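PDB 3RHG: putative phophotriesterase, which probably hydrolyses ester bonds at a two-zinc centre, as a member of the phosphotriesterase family within the amidohydrolase superfamily. Local coordinates for residues A[24-28]-A[107-111]. Sequence-based numbering, arbitrary orientation.
Sequences EHLFN and KLKQV. With ZN (zinc ion), chain B.
L26 and F27 pack in a buried apolar contact against K107, L108 and V111 of helix 105-115, just beyond the end of the first strand of the (beta/alpha)8 barrel. The helix follows strand 89-94, the neighbour of strand 19-24; H23 near the end of strand 19-24 and H25 just past it form the metal-binding His-x-His pair. K107 lays the aliphatic root of its side chain over one face of the F27 ring in a CH-pi contact: CB stands 3.7 Å from the ring centroid, 14° off the normal. With CG anti to its carbonyl carbon (chi1 -71°), K107 sends its chain across the ring at about a right angle, CD passing 4.0 Å from F27 CE1, before the ammonium group leaves to form a salt bridge with D104. Two methyl groups meet the ring near its plane, V111 CG2 at 3.6 Å from F27 CZ and L108 CD2 at 3.7 Å from F27 CD2. The same L108 methyl also reaches L26, lying 3.8 Å from its CB, and so is shared by both loop residues. V77 of helix 74-86 also touches F27, while I92 of strand 89-94 packs on L26. H25, whose side chain sets off away from the helix, binds a zinc ion through NE2 at 2.0 Å, together with H23, E166 and D294; its ND1 is hydrogen-bonded to T96. The loop thus presents a metal ligand on one side and hydrocarbon on the other, and its hold on the helix probably rests mainly on dispersion and shape, with the lysine's charge kept off the aromatic face.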
ATOM      1  N   GLU A  24       5.852 -13.525  13.848  1.00 18.31           N
ATOM      2  CA  GLU A  24       4.664 -12.689  14.065  1.00 17.54           C
ATOM      3  C   GLU A  24       4.723 -12.164  15.488  1.00 17.30           C
ATOM      4  O   GLU A  24       5.547 -12.623  16.274  1.00 17.69           O
ATOM      5  CB  GLU A  24       3.377 -13.535  13.873  1.00 18.75           C
ATOM      6  CG  GLU A  24       3.293 -14.220  12.530  1.00 17.80           C
ATOM      7  CD  GLU A  24       3.171 -13.246  11.386  1.00 19.01           C
ATOM      8  OE1 GLU A  24       2.811 -12.050  11.603  1.00 18.28           O
ATOM      9  OE2 GLU A  24       3.445 -13.672  10.248  1.00 19.34           O
ATOM     10  N   HIS A  25       3.857 -11.213  15.818  1.00 18.58           N
ATOM     11  CA  HIS A  25       3.660 -10.842  17.214  1.00 17.07           C
ATOM     12  C   HIS A  25       2.199 -10.938  17.552  1.00 18.40           C
ATOM     13  O   HIS A  25       1.397 -10.212  16.991  1.00 20.61           O
ATOM     14  CB  HIS A  25       4.232  -9.449  17.520  1.00 17.66           C
ATOM     15  CG  HIS A  25       5.677  -9.346  17.149  1.00 16.47           C
ATOM     16  ND1 HIS A  25       6.688  -9.699  18.014  1.00 18.42           N
ATOM     17  CD2 HIS A  25       6.276  -9.039  15.971  1.00 18.14           C
ATOM     18  CE1 HIS A  25       7.854  -9.565  17.408  1.00 17.13           C
ATOM     19  NE2 HIS A  25       7.634  -9.157  16.168  1.00 17.48           N
ATOM     20  N   LEU A  26       1.854 -11.885  18.420  1.00 20.38           N
ATOM     21  CA  LEU A  26       0.475 -11.986  18.904  1.00 20.31           C
ATOM     22  C   LEU A  26       0.212 -10.971  20.007  1.00 20.50           C
ATOM     23  O   LEU A  26      -0.786 -10.255  19.951  1.00 22.32           O
ATOM     24  CB  LEU A  26       0.147 -13.398  19.406  1.00 21.85           C
ATOM     25  CG  LEU A  26      -0.159 -14.396  18.278  1.00 21.09           C
ATOM     26  CD1 LEU A  26       1.057 -14.531  17.348  1.00 25.85           C
ATOM     27  CD2 LEU A  26      -0.602 -15.763  18.832  1.00 23.96           C
ATOM     28  N   PHE A  27       1.107 -10.936  20.996  1.00 20.60           N
ATOM     29  CA  PHE A  27       1.010 -10.021  22.134  1.00 20.26           C
ATOM     30  C   PHE A  27       2.327  -9.275  22.289  1.00 22.19           C
ATOM     31  O   PHE A  27       3.394  -9.874  22.507  1.00 23.50           O
ATOM     32  CB  PHE A  27       0.643 -10.780  23.414  1.00 21.14           C
ATOM     33  CG  PHE A  27      -0.651 -11.543  23.295  1.00 22.63           C
ATOM     34  CD1 PHE A  27      -1.873 -10.872  23.386  1.00 26.20           C
ATOM     35  CD2 PHE A  27      -0.660 -12.918  23.067  1.00 24.11           C
ATOM     36  CE1 PHE A  27      -3.072 -11.541  23.245  1.00 26.00           C
ATOM     37  CE2 PHE A  27      -1.862 -13.601  22.925  1.00 24.64           C
ATOM     38  CZ  PHE A  27      -3.072 -12.916  23.011  1.00 25.72           C
ATOM     39  N   ASN A  28       2.248  -7.961  22.113  1.00 22.46           N
ATOM     40  CA  ASN A  28       3.381  -7.086  22.283  1.00 21.54           C
ATOM     41  C   ASN A  28       2.847  -5.732  22.709  1.00 21.48           C
ATOM     42  O   ASN A  28       1.661  -5.443  22.543  1.00 23.04           O
ATOM     43  CB  ASN A  28       4.239  -7.005  21.003  1.00 19.24           C
ATOM     44  CG  ASN A  28       3.516  -6.319  19.834  1.00 21.12           C
ATOM     45  OD1 ASN A  28       2.323  -6.528  19.602  1.00 24.17           O
ATOM     46  ND2 ASN A  28       4.247  -5.493  19.100  1.00 22.55           N
ATOM     47  N   LYS A 107      -1.061 -15.259  27.988  1.00 24.65           N
ATOM     48  CA  LYS A 107      -2.014 -15.103  26.888  1.00 24.43           C
ATOM     49  C   LYS A 107      -1.688 -15.968  25.662  1.00 24.60           C
ATOM     50  O   LYS A 107      -2.609 -16.439  24.979  1.00 23.94           O
ATOM     51  CB  LYS A 107      -2.213 -13.631  26.515  1.00 26.13           C
ATOM     52  CG  LYS A 107      -2.995 -12.875  27.581  1.00 30.78           C
ATOM     53  CD  LYS A 107      -3.279 -11.442  27.205  1.00 36.73           C
ATOM     54  CE  LYS A 107      -3.995 -10.711  28.350  1.00 47.24           C
ATOM     55  NZ  LYS A 107      -3.194 -10.621  29.627  1.00 47.48           N
ATOM     56  N   LEU A 108      -0.397 -16.179  25.380  1.00 22.34           N
ATOM     57  CA  LEU A 108      -0.013 -17.069  24.283  1.00 22.39           C
ATOM     58  C   LEU A 108      -0.582 -18.470  24.541  1.00 21.05           C
ATOM     59  O   LEU A 108      -1.150 -19.087  23.640  1.00 21.73           O
ATOM     60  CB  LEU A 108       1.509 -17.116  24.109  1.00 20.42           C
ATOM     61  CG  LEU A 108       2.164 -15.843  23.532  1.00 20.22           C
ATOM     62  CD1 LEU A 108       3.680 -15.957  23.604  1.00 21.03           C
ATOM     63  CD2 LEU A 108       1.713 -15.545  22.106  1.00 20.63           C
ATOM     64  N   LYS A 109      -0.423 -18.980  25.757  1.00 22.81           N
ATOM     65  CA  LYS A 109      -0.995 -20.283  26.122  0.50 23.55           C
ATOM     66  C   LYS A 109      -2.519 -20.294  25.981  1.00 23.78           C
ATOM     67  O   LYS A 109      -3.111 -21.262  25.473  1.00 24.38           O
ATOM     68  CB  LYS A 109      -0.606 -20.660  27.552  0.50 23.94           C
ATOM     69  CG  LYS A 109      -1.381 -21.842  28.119  0.50 23.71           C
ATOM     70  CD  LYS A 109      -0.809 -22.250  29.473  0.50 25.37           C
ATOM     71  CE  LYS A 109      -1.361 -23.594  29.946  0.50 23.84           C
ATOM     72  NZ  LYS A 109      -2.592 -23.429  30.750  0.50 34.81           N
ATOM     73  N   GLN A 110      -3.167 -19.228  26.449  1.00 25.75           N
ATOM     74  CA  GLN A 110      -4.622 -19.130  26.361  0.50 25.62           C
ATOM     75  C   GLN A 110      -5.086 -19.230  24.911  1.00 25.62           C
ATOM     76  O   GLN A 110      -6.072 -19.913  24.595  1.00 27.77           O
ATOM     77  CB  GLN A 110      -5.114 -17.820  26.987  0.50 27.69           C
ATOM     78  CG  GLN A 110      -5.071 -17.798  28.519  0.50 28.79           C
ATOM     79  CD  GLN A 110      -5.095 -16.384  29.088  0.50 31.72           C
ATOM     80  OE1 GLN A 110      -5.826 -15.520  28.611  0.50 34.62           O
ATOM     81  NE2 GLN A 110      -4.287 -16.148  30.108  0.50 37.29           N
ATOM     82  N   VAL A 111      -4.386 -18.534  24.027  1.00 24.98           N
ATOM     83  CA  VAL A 111      -4.743 -18.573  22.608  1.00 26.41           C
ATOM     84  C   VAL A 111      -4.573 -19.973  22.009  1.00 25.90           C
ATOM     85  O   VAL A 111      -5.416 -20.454  21.239  1.00 27.18           O
ATOM     86  CB  VAL A 111      -3.915 -17.542  21.800  1.00 27.64           C
ATOM     87  CG1 VAL A 111      -4.014 -17.829  20.296  1.00 31.63           C
ATOM     88  CG2 VAL A 111      -4.386 -16.142  22.143  1.00 31.02           C
TER
HETATM   89 ZN    ZN B 367       9.020  -8.909  14.755  1.00 21.10          ZN